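Local coordinates for protein Amuc_1102 (Akkermansia muciniphila, PDB 7DSZ) that is of unproven function but adopts an immunoglobulin-like fold related to archaeal type IV pilus proteins, and so probably has a pilus-associated role, at residues 73-79 against 95-101; 178-182 against 193-198; 58-62 against 103-108; 135-139 against 151-155. One frame throughout, in Å; residues are numbered along the deposited sequence.

Contact 1. Residues 73-79 against 95-101; sequences ALTFKFY and YKEVKYV
Six backbone hydrogen bonds join strands 73-79 and 95-101: Leu-74 N to Tyr-100 O 3.0 Å, Tyr-100 N to Leu-74 O 2.9 Å; Phe-76 N to Val-98 O 2.8 Å, Val-98 N to Phe-76 O 2.9 Å; Phe-78 N to Lys-96 O 2.8 Å, Lys-96 N to Phe-78 O 3.0 Å. They run antiparallel at 161°, axes 4.6 Å apart, with Ala-73/Val-101, Thr-75/Lys-99, Lys-77/Glu-97 and Tyr-79/Tyr-95 as non-hydrogen-bonded pairs. On the face of Thr-75, Lys-77 and Glu-97, Tyr-95 OH donates to Glu-97 OE1 (2.7 Å), waters bridge Thr-75 OG1 to Lys-99 NZ and Lys-77 NZ to Tyr-95 OH, and Lys-77 salt-bridges Glu-142. On that of Phe-76 and Phe-78, Tyr-100 and Phe-76 (both chi1 m) form an offset edge-to-face pair, Tyr-100 edge toward Phe-76 face, centroids 5.4 Å apart, planes at 89°; Phe-78 CE1 lies 3.8 Å from Val-98 CG2. In beta-sandwich fashion these rings and Val-98 face the interior; the Thr-75 face is largely polar except where Ala-73 and Val-101 meet Tyr-174 of a second subunit.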
# COMPACT_ATOMS: atom_id res chain seq x y z
N ALA C 73 -4.67 18.15 -9.72
CA ALA C 73 -4.16 16.85 -10.14
C ALA C 73 -3.76 16.89 -11.61
O ALA C 73 -4.22 17.74 -12.37
CB ALA C 73 -5.19 15.73 -9.94
N LEU C 74 -2.90 15.94 -11.98
CA LEU C 74 -2.55 15.63 -13.36
C LEU C 74 -2.45 14.13 -13.46
O LEU C 74 -1.89 13.48 -12.57
CB LEU C 74 -1.19 16.21 -13.77
CG LEU C 74 -1.00 17.68 -14.07
CD1 LEU C 74 0.46 17.91 -14.41
CD2 LEU C 74 -1.92 18.04 -15.26
N THR C 75 -2.96 13.56 -14.54
CA THR C 75 -2.84 12.12 -14.76
C THR C 75 -1.77 11.86 -15.81
O THR C 75 -1.83 12.40 -16.92
CB THR C 75 -4.18 11.52 -15.17
OG1 THR C 75 -5.09 11.63 -14.08
CG2 THR C 75 -4.02 10.04 -15.52
N PHE C 76 -0.76 11.07 -15.45
CA PHE C 76 0.29 10.66 -16.36
C PHE C 76 0.02 9.23 -16.80
O PHE C 76 -0.12 8.35 -15.95
CB PHE C 76 1.66 10.73 -15.69
CG PHE C 76 2.27 12.10 -15.69
CD1 PHE C 76 1.67 13.13 -14.99
CD2 PHE C 76 3.43 12.36 -16.39
CE1 PHE C 76 2.23 14.41 -14.98
CE2 PHE C 76 4.00 13.64 -16.39
CZ PHE C 76 3.38 14.67 -15.68
N LYS C 77 -0.02 8.99 -18.11
CA LYS C 77 -0.16 7.65 -18.64
C LYS C 77 1.16 7.25 -19.28
O LYS C 77 1.66 7.95 -20.18
CB LYS C 77 -1.31 7.58 -19.65
CG LYS C 77 -2.65 7.86 -19.01
CD LYS C 77 -3.79 7.90 -20.04
CE LYS C 77 -5.16 7.93 -19.35
NZ LYS C 77 -6.27 8.01 -20.34
N PHE C 78 1.76 6.17 -18.78
CA PHE C 78 3.03 5.68 -19.28
C PHE C 78 2.81 4.45 -20.16
O PHE C 78 2.05 3.56 -19.78
CB PHE C 78 3.96 5.29 -18.13
CG PHE C 78 4.38 6.44 -17.26
CD1 PHE C 78 3.54 6.87 -16.24
CD2 PHE C 78 5.60 7.06 -17.44
CE1 PHE C 78 3.92 7.92 -15.41
CE2 PHE C 78 6.00 8.11 -16.61
CZ PHE C 78 5.16 8.53 -15.59
N TYR C 79 3.50 4.41 -21.30
CA TYR C 79 3.46 3.28 -22.22
C TYR C 79 4.89 2.86 -22.50
O TYR C 79 5.70 3.67 -22.97
CB TYR C 79 2.78 3.65 -23.55
CG TYR C 79 1.40 4.25 -23.40
CD1 TYR C 79 1.24 5.62 -23.24
CD2 TYR C 79 0.27 3.45 -23.44
CE1 TYR C 79 -0.01 6.18 -23.12
CE2 TYR C 79 -0.99 4.00 -23.32
CZ TYR C 79 -1.12 5.37 -23.15
OH TYR C 79 -2.37 5.95 -23.02
N TYR C 95 1.55 -0.68 -19.42
CA TYR C 95 0.80 0.55 -19.23
C TYR C 95 0.67 0.87 -17.75
O TYR C 95 0.46 -0.03 -16.93
CB TYR C 95 -0.58 0.43 -19.83
CG TYR C 95 -1.54 1.57 -19.51
CD1 TYR C 95 -1.49 2.76 -20.23
CD2 TYR C 95 -2.54 1.42 -18.56
CE1 TYR C 95 -2.39 3.79 -19.98
CE2 TYR C 95 -3.45 2.44 -18.30
CZ TYR C 95 -3.35 3.63 -19.01
OH TYR C 95 -4.24 4.64 -18.77
N LYS C 96 0.76 2.16 -17.41
CA LYS C 96 0.52 2.58 -16.04
C LYS C 96 -0.06 3.98 -16.01
O LYS C 96 0.46 4.87 -16.70
CB LYS C 96 1.81 2.52 -15.23
CG LYS C 96 1.62 2.89 -13.77
CD LYS C 96 0.84 1.82 -13.03
CE LYS C 96 1.02 1.95 -11.52
NZ LYS C 96 0.40 0.79 -10.79
N GLU C 97 -1.11 4.18 -15.22
CA GLU C 97 -1.64 5.50 -14.88
C GLU C 97 -1.13 5.91 -13.51
O GLU C 97 -1.26 5.14 -12.54
CB GLU C 97 -3.16 5.49 -14.85
CG GLU C 97 -3.83 5.81 -16.14
CD GLU C 97 -5.35 5.71 -16.05
OE1 GLU C 97 -5.94 4.83 -16.73
OE2 GLU C 97 -5.94 6.50 -15.27
N VAL C 98 -0.57 7.11 -13.42
CA VAL C 98 -0.16 7.71 -12.15
C VAL C 98 -0.88 9.04 -12.03
O VAL C 98 -0.68 9.94 -12.86
CB VAL C 98 1.36 7.91 -12.07
CG1 VAL C 98 1.78 8.46 -10.71
CG2 VAL C 98 2.10 6.59 -12.36
N LYS C 99 -1.73 9.19 -11.01
CA LYS C 99 -2.43 10.45 -10.78
C LYS C 99 -1.68 11.20 -9.69
O LYS C 99 -1.59 10.73 -8.55
CB LYS C 99 -3.89 10.22 -10.38
CG LYS C 99 -4.68 11.52 -10.22
CD LYS C 99 -6.15 11.25 -9.90
CE LYS C 99 -6.92 12.54 -9.64
NZ LYS C 99 -8.00 12.80 -10.65
N TYR C 100 -1.10 12.34 -10.05
CA TYR C 100 -0.41 13.19 -9.09
C TYR C 100 -1.38 14.22 -8.56
O TYR C 100 -2.25 14.68 -9.29
CB TYR C 100 0.77 13.90 -9.76
CG TYR C 100 1.89 12.98 -10.10
CD1 TYR C 100 2.74 12.50 -9.11
CD2 TYR C 100 2.07 12.54 -11.41
CE1 TYR C 100 3.77 11.63 -9.43
CE2 TYR C 100 3.11 11.68 -11.73
CZ TYR C 100 3.94 11.23 -10.74
OH TYR C 100 4.96 10.37 -11.04
N VAL C 101 -1.24 14.57 -7.28
CA VAL C 101 -2.11 15.58 -6.68
C VAL C 101 -1.24 16.69 -6.12
O VAL C 101 -0.06 16.49 -5.80
CB VAL C 101 -3.03 15.00 -5.58
CG1 VAL C 101 -4.10 14.11 -6.21
CG2 VAL C 101 -2.20 14.21 -4.57
O HOH W 1 -6.27 14.03 -13.09
O HOH W 2 -6.08 5.34 -21.32

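Contact 2. Residues 178-182 against 193-198; sequences LNKDE and YPEIMR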
# COMPACT_ATOMS: atom_id res chain seq x y z
N LEU C 178 5.08 0.02 -11.89
CA LEU C 178 4.74 0.41 -10.54
C LEU C 178 4.91 1.92 -10.38
O LEU C 178 5.80 2.51 -10.99
CB LEU C 178 5.64 -0.29 -9.55
CG LEU C 178 5.58 -1.82 -9.68
CD1 LEU C 178 6.73 -2.45 -8.90
CD2 LEU C 178 4.26 -2.30 -9.14
N ASN C 179 4.06 2.52 -9.56
CA ASN C 179 4.33 3.91 -9.20
C ASN C 179 5.28 3.91 -8.00
O ASN C 179 5.58 2.88 -7.40
CB ASN C 179 3.01 4.69 -8.96
CG ASN C 179 2.31 4.37 -7.62
OD1 ASN C 179 2.94 4.19 -6.59
ND2 ASN C 179 0.98 4.34 -7.65
N LYS C 180 5.81 5.11 -7.69
CA LYS C 180 6.87 5.21 -6.71
C LYS C 180 6.45 4.69 -5.34
O LYS C 180 7.25 4.08 -4.63
CB LYS C 180 7.33 6.68 -6.62
CG LYS C 180 8.42 6.94 -5.60
CD LYS C 180 9.00 8.35 -5.84
CE LYS C 180 10.08 8.70 -4.82
NZ LYS C 180 9.49 9.03 -3.49
N ASP C 181 5.18 4.92 -4.96
CA ASP C 181 4.69 4.45 -3.66
C ASP C 181 4.46 2.96 -3.63
O ASP C 181 4.18 2.42 -2.56
CB ASP C 181 3.41 5.20 -3.27
CG ASP C 181 3.68 6.64 -2.85
OD1 ASP C 181 4.83 6.93 -2.45
OD2 ASP C 181 2.77 7.48 -2.92
N GLU C 182 4.57 2.29 -4.78
CA GLU C 182 4.53 0.84 -4.87
C GLU C 182 5.92 0.21 -4.95
O GLU C 182 6.04 -0.96 -5.35
CB GLU C 182 3.70 0.43 -6.08
CG GLU C 182 2.24 0.91 -5.99
CD GLU C 182 1.45 0.67 -7.28
OE1 GLU C 182 1.97 0.90 -8.39
OE2 GLU C 182 0.27 0.28 -7.16
N TYR C 193 9.29 14.71 -6.75
CA TYR C 193 8.07 14.37 -7.46
C TYR C 193 6.86 14.90 -6.69
O TYR C 193 6.92 15.07 -5.47
CB TYR C 193 7.91 12.85 -7.57
CG TYR C 193 9.15 12.06 -7.94
CD1 TYR C 193 10.03 11.63 -6.95
CD2 TYR C 193 9.42 11.72 -9.26
CE1 TYR C 193 11.15 10.88 -7.28
CE2 TYR C 193 10.55 10.98 -9.60
CZ TYR C 193 11.39 10.56 -8.59
OH TYR C 193 12.52 9.83 -8.86
N PRO C 194 5.74 15.12 -7.37
CA PRO C 194 4.51 15.43 -6.62
C PRO C 194 4.01 14.22 -5.86
O PRO C 194 4.42 13.07 -6.07
CB PRO C 194 3.52 15.85 -7.71
CG PRO C 194 4.32 15.97 -9.00
CD PRO C 194 5.49 15.05 -8.82
N GLU C 195 3.07 14.49 -4.95
CA GLU C 195 2.35 13.45 -4.24
C GLU C 195 1.54 12.59 -5.21
O GLU C 195 0.97 13.10 -6.18
CB GLU C 195 1.42 14.10 -3.21
CG GLU C 195 0.56 13.14 -2.40
CD GLU C 195 -0.36 13.86 -1.42
OE1 GLU C 195 -0.26 15.10 -1.30
OE2 GLU C 195 -1.16 13.18 -0.76
N ILE C 196 1.46 11.29 -4.93
CA ILE C 196 0.66 10.36 -5.75
C ILE C 196 -0.67 10.09 -5.07
O ILE C 196 -0.71 9.73 -3.89
CB ILE C 196 1.41 9.04 -5.97
CG1 ILE C 196 2.72 9.31 -6.71
CG2 ILE C 196 0.49 8.02 -6.69
CD1 ILE C 196 3.65 8.09 -6.76
N MET C 197 -1.76 10.19 -5.83
CA MET C 197 -3.07 9.86 -5.29
C MET C 197 -3.17 8.35 -5.07
O MET C 197 -2.89 7.55 -5.97
CB MET C 197 -4.17 10.32 -6.24
CG MET C 197 -5.55 10.02 -5.69
SD MET C 197 -5.98 11.25 -4.45
CE MET C 197 -7.06 12.28 -5.46
N ARG C 198 -3.54 7.96 -3.84
CA ARG C 198 -3.65 6.55 -3.45
C ARG C 198 -4.85 5.90 -4.12
O ARG C 198 -5.77 6.58 -4.58
CB ARG C 198 -3.78 6.43 -1.92
CG ARG C 198 -2.54 6.83 -1.11
CD ARG C 198 -1.56 5.67 -0.88
NE ARG C 198 -0.27 6.17 -0.43
CZ ARG C 198 0.77 5.41 -0.07
NH1 ARG C 198 0.66 4.09 -0.10
NH2 ARG C 198 1.91 5.96 0.31
O HOH W 3 3.01 10.24 -2.78
O HOH W 4 0.17 6.91 -3.43
O HOH W 5 3.62 3.25 0.49
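Ile-196, Asp-181 and Lys-180 carry most of this meeting between a 3-10 turn and the short, weakly bonded strand about 195-196. That strand pairs antiparallel with strand 91-104 (Glu-195 with Val-101, Met-197 with Lys-99), so the contact ties the 178-182 turn to the sheet. Ile-196 points toward the turn and packs by its CD1 at 3.9 Å from Lys-180 CB, while its CG2 comes within 3.8 Å of Asn-179 ND2. Asp-181 works mainly through water. Asp-181 OD2 accepts from one water at 2.8 Å, which in turn accepts from Ile-196 N. A second water, 2.7 Å from Asp-181 OD2, donates to it and to Ile-196 O. Asp-181 OD1 turns to Ser-186. The extended Lys-180 chain lays CE 3.5 Å from Tyr-193 CE1, and its NZ is held by the carbonyls of Phe-188 and Ser-186. Within the turn, Asn-179 N donates to Glu-182 OE1 (2.9 Å) and Asn-179 OD1 accepts weakly from Asp-181 N and Glu-182 N. Aliphatic packing and bridging waters therefore join these C-terminal segments; the long salt bridge from Asp-181 OD2 to Arg-198 NH2, 3.7 Å, contributes through charge alone, no N-H being directed at the carboxylate oxygen.

Contact 3. Residues 58-62 against 103-108; sequences FKVEA and VPVGEN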
# COMPACT_ATOMS: atom_id res chain seq x y z
N PHE C 58 9.23 17.58 -15.95
CA PHE C 58 8.16 18.40 -16.51
C PHE C 58 7.96 19.65 -15.67
O PHE C 58 8.41 19.75 -14.53
CB PHE C 58 6.85 17.61 -16.64
CG PHE C 58 6.13 17.35 -15.34
CD1 PHE C 58 6.43 16.23 -14.57
CD2 PHE C 58 5.11 18.17 -14.93
CE1 PHE C 58 5.73 15.97 -13.41
CE2 PHE C 58 4.40 17.91 -13.76
CZ PHE C 58 4.71 16.81 -13.00
N LYS C 59 7.28 20.63 -16.29
CA LYS C 59 6.91 21.87 -15.62
C LYS C 59 5.51 22.24 -16.09
O LYS C 59 5.15 21.99 -17.24
CB LYS C 59 7.91 23.01 -15.94
CG LYS C 59 7.53 24.34 -15.32
CD LYS C 59 8.50 25.44 -15.75
CE LYS C 59 9.66 25.55 -14.80
NZ LYS C 59 10.44 26.82 -15.00
N VAL C 60 4.71 22.81 -15.19
CA VAL C 60 3.32 23.17 -15.45
C VAL C 60 3.19 24.69 -15.50
O VAL C 60 3.80 25.39 -14.69
CB VAL C 60 2.38 22.61 -14.36
CG1 VAL C 60 0.91 22.87 -14.73
CG2 VAL C 60 2.63 21.13 -14.15
N GLU C 61 2.35 25.18 -16.40
CA GLU C 61 1.91 26.58 -16.36
C GLU C 61 0.40 26.60 -16.54
O GLU C 61 -0.20 25.61 -16.96
CB GLU C 61 2.60 27.44 -17.43
CG GLU C 61 4.15 27.48 -17.35
CD GLU C 61 4.68 28.28 -16.16
OE1 GLU C 61 3.88 28.92 -15.45
OE2 GLU C 61 5.92 28.26 -15.95
N ALA C 62 -0.23 27.73 -16.20
CA ALA C 62 -1.68 27.75 -16.23
C ALA C 62 -2.20 29.15 -16.57
O ALA C 62 -1.54 30.16 -16.35
CB ALA C 62 -2.28 27.30 -14.89
N VAL C 103 -0.08 19.54 -7.77
CA VAL C 103 1.01 19.72 -8.70
C VAL C 103 1.34 21.21 -8.74
O VAL C 103 0.45 22.02 -9.05
CB VAL C 103 0.67 19.18 -10.10
CG1 VAL C 103 1.87 19.32 -11.02
CG2 VAL C 103 0.26 17.70 -10.00
N PRO C 104 2.55 21.61 -8.36
CA PRO C 104 2.89 23.04 -8.32
C PRO C 104 2.98 23.59 -9.73
O PRO C 104 3.31 22.86 -10.67
CB PRO C 104 4.25 23.06 -7.62
CG PRO C 104 4.87 21.77 -7.99
CD PRO C 104 3.72 20.76 -8.04
N VAL C 105 2.67 24.87 -9.86
CA VAL C 105 2.76 25.58 -11.13
C VAL C 105 4.05 26.38 -11.16
O VAL C 105 4.45 26.96 -10.14
CB VAL C 105 1.52 26.49 -11.33
CG1 VAL C 105 1.62 27.26 -12.63
CG2 VAL C 105 0.23 25.67 -11.31
N GLY C 106 4.73 26.39 -12.30
CA GLY C 106 5.94 27.18 -12.44
C GLY C 106 7.18 26.57 -11.82
O GLY C 106 8.15 27.29 -11.57
N GLU C 107 7.20 25.26 -11.59
CA GLU C 107 8.27 24.62 -10.84
C GLU C 107 8.71 23.35 -11.56
O GLU C 107 7.86 22.52 -11.91
CB GLU C 107 7.78 24.31 -9.43
CG GLU C 107 8.80 23.77 -8.48
CD GLU C 107 8.25 23.69 -7.07
OE1 GLU C 107 7.61 24.67 -6.63
OE2 GLU C 107 8.45 22.65 -6.41
N ASN C 108 10.01 23.19 -11.78
CA ASN C 108 10.50 21.97 -12.38
C ASN C 108 10.29 20.82 -11.42
O ASN C 108 10.59 20.93 -10.22
CB ASN C 108 11.98 22.09 -12.74
CG ASN C 108 12.21 23.10 -13.83
OD1 ASN C 108 11.76 22.93 -14.96
ND2 ASN C 108 12.92 24.18 -13.50
O HOH W 6 11.91 25.90 -12.09
O HOH W 7 9.37 29.04 -13.57
O HOH W 8 13.74 26.60 -15.25
O HOH W 9 5.33 23.11 -12.47
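Three valines and a phenylalanine make the apolar centre. Val-103 CG1 touches Val-60 CG2 at 3.7 Å and meets the edge of the Phe-58 ring, 4.0 Å from CE2; chi1 of Phe-58 is p, which brings the ring end back toward Val-103 although its CA-to-CB bond points away. Val-105 extends the patch along strand 58-62, its CG1 3.8 Å from Glu-61 CA. Farther out, Gly-106 N donates to Val-60 O (2.8 Å, 162°), the one direct hydrogen bond between the segments. Gly-106 has phi 79° and psi 21°, a left-handed conformation in which the chain turns after Val-105. A water fills the gap beside it, accepting from Val-60 N (2.8 Å) and Glu-107 N (3.0 Å) and donating to Pro-104 O (2.7 Å). At the solvent edge, Lys-59 NZ reaches Gly-106 O through another water, at 2.8 and 2.9 Å, while Lys-59 CE lies 3.4 Å from Asn-108 OD1. This is a crossing between the two sheets of the immunoglobulin-like sandwich: the turn leads from strand 91-104 into strand 109-115, which pairs with strand 50-63. Strand 18-32 flanks 50-63 on its other edge, and Phe-58 packs inward against Phe-76 of strand 70-83.

Contact 4. Residues 135-139 against 151-155; sequences KYQGV and YSSER
Segment 135-139 is extended from Tyr-136 onward and runs antiparallel to 151-155, the touching parts 154° apart end to end. Lys-135 and Tyr-136 both face Ala-81 of strand 70-83, a classic beta bulge. Val-139 and Tyr-151 form a hydrogen-bonded pair, CA-CA 5.0 Å, with Val-139 N to Tyr-151 O at 2.9 Å and Tyr-151 N to Val-139 O at 2.8 Å. Gly-138 and Ser-152 follow as a non-hydrogen-bonded pair, CA-CA 4.3 Å. Next, Ser-153 N donates to Gln-137 O (3.0 Å), but Ser-153 leaves the strand at phi -71°, psi -15°, and its OG (chi1 p) takes the place of a backbone acceptor for Gln-137 N, 3.0 Å away. That hydroxyl donates to Glu-154 OE2 (2.7 Å), which lies at the edge of the Tyr-136 ring, 3.1 Å from CD1. Ser-152 OG accepts from Glu-154 N (3.1 Å), an ST turn, and itself bonds to Glu-159 O. On the face of Val-139 and Tyr-151, Val-139 CG2 packs 3.9 Å from Tyr-151 CD2, while Tyr-151 (chi1 t) sets its OH 3.0 Å from the donor Gln-137 NE2. The whole is the open end of the beta hairpin of strands 134-143 and 146-152, at the edge of the immunoglobulin-like sandwich.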
# COMPACT_ATOMS: atom_id res chain seq x y z
N LYS C 135 12.03 -0.83 -26.23
CA LYS C 135 11.88 -0.60 -27.67
C LYS C 135 11.13 0.70 -27.97
O LYS C 135 11.57 1.47 -28.83
CB LYS C 135 11.16 -1.79 -28.31
CG LYS C 135 11.98 -3.08 -28.23
CD LYS C 135 13.44 -2.82 -28.57
CE LYS C 135 14.25 -4.11 -28.54
NZ LYS C 135 15.70 -3.88 -28.73
N TYR C 136 10.02 0.94 -27.29
CA TYR C 136 9.25 2.17 -27.45
C TYR C 136 8.86 2.73 -26.09
O TYR C 136 8.68 1.98 -25.13
CB TYR C 136 7.99 1.93 -28.24
CG TYR C 136 8.23 1.33 -29.61
CD1 TYR C 136 8.88 2.05 -30.59
CD2 TYR C 136 7.82 0.03 -29.90
CE1 TYR C 136 9.10 1.51 -31.85
CE2 TYR C 136 8.03 -0.52 -31.16
CZ TYR C 136 8.68 0.23 -32.12
OH TYR C 136 8.91 -0.29 -33.37
N GLN C 137 8.73 4.06 -26.03
CA GLN C 137 8.28 4.76 -24.83
C GLN C 137 7.28 5.84 -25.21
O GLN C 137 7.37 6.45 -26.28
CB GLN C 137 9.44 5.45 -24.08
CG GLN C 137 10.56 4.53 -23.70
CD GLN C 137 11.62 5.21 -22.85
OE1 GLN C 137 12.21 4.59 -21.97
NE2 GLN C 137 11.90 6.48 -23.14
N GLY C 138 6.33 6.09 -24.31
CA GLY C 138 5.42 7.20 -24.50
C GLY C 138 4.86 7.65 -23.17
O GLY C 138 4.69 6.85 -22.24
N VAL C 139 4.58 8.95 -23.06
CA VAL C 139 3.94 9.53 -21.89
C VAL C 139 2.86 10.49 -22.36
O VAL C 139 3.13 11.39 -23.15
CB VAL C 139 4.94 10.27 -20.98
CG1 VAL C 139 4.21 10.90 -19.80
CG2 VAL C 139 6.04 9.31 -20.50
N TYR C 151 4.70 12.90 -24.84
CA TYR C 151 6.08 12.59 -25.18
C TYR C 151 6.09 11.23 -25.88
O TYR C 151 5.33 10.34 -25.51
CB TYR C 151 6.99 12.52 -23.94
CG TYR C 151 8.13 11.55 -24.16
CD1 TYR C 151 9.29 11.95 -24.81
CD2 TYR C 151 8.02 10.22 -23.76
CE1 TYR C 151 10.32 11.04 -25.06
CE2 TYR C 151 9.04 9.31 -24.00
CZ TYR C 151 10.18 9.71 -24.65
OH TYR C 151 11.17 8.79 -24.87
N SER C 152 6.94 11.08 -26.90
CA SER C 152 7.10 9.77 -27.52
C SER C 152 8.54 9.59 -27.97
O SER C 152 9.17 10.53 -28.43
CB SER C 152 6.17 9.59 -28.73
OG SER C 152 6.43 8.34 -29.36
N SER C 153 9.04 8.35 -27.83
CA SER C 153 10.36 8.02 -28.35
C SER C 153 10.38 7.95 -29.87
O SER C 153 11.46 7.94 -30.46
CB SER C 153 10.85 6.68 -27.78
OG SER C 153 10.03 5.61 -28.23
N GLU C 154 9.22 7.89 -30.52
CA GLU C 154 9.14 7.77 -31.96
C GLU C 154 8.60 9.06 -32.57
O GLU C 154 7.93 9.86 -31.90
CB GLU C 154 8.23 6.60 -32.37
CG GLU C 154 8.52 5.29 -31.63
CD GLU C 154 9.97 4.86 -31.71
OE1 GLU C 154 10.49 4.71 -32.84
OE2 GLU C 154 10.59 4.65 -30.64
N ARG C 155 8.91 9.25 -33.85
CA ARG C 155 8.45 10.37 -34.64
C ARG C 155 7.56 9.88 -35.78
O ARG C 155 7.45 8.68 -36.05
CB ARG C 155 9.62 11.18 -35.22
CG ARG C 155 10.32 12.08 -34.22
CD ARG C 155 9.30 12.97 -33.52
NE ARG C 155 9.92 14.09 -32.80
CZ ARG C 155 10.49 14.00 -31.60
NH1 ARG C 155 10.54 12.82 -30.97
NH2 ARG C 155 11.00 15.08 -31.02

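Overall arrangement
Contact 1 is central, 7 Å from the centre of the chain, and touches each of the other three. Strand 134-143 of contact 4 continues its sheet beside 70-83, where Tyr-79 O and Gly-138 N are 2.8 Å apart, a probable hydrogen bond. On the 91-104 side lies contact 2, with Lys-99 O 2.8 Å from Met-197 N. There Lys-96 NZ also forms a salt bridge with Glu-182 OE1, 2.9 Å away. Contact 3 meets contact 1 through the interior, Phe-76 CZ lying 3.5 Å from Phe-58 CE1, and its loop encloses contact 1 along the chain. Contacts 2 and 4 lie on opposite sides of the chain's centre, their own centres 22 Å apart. Both contacts 1 and 2 touch a second subunit.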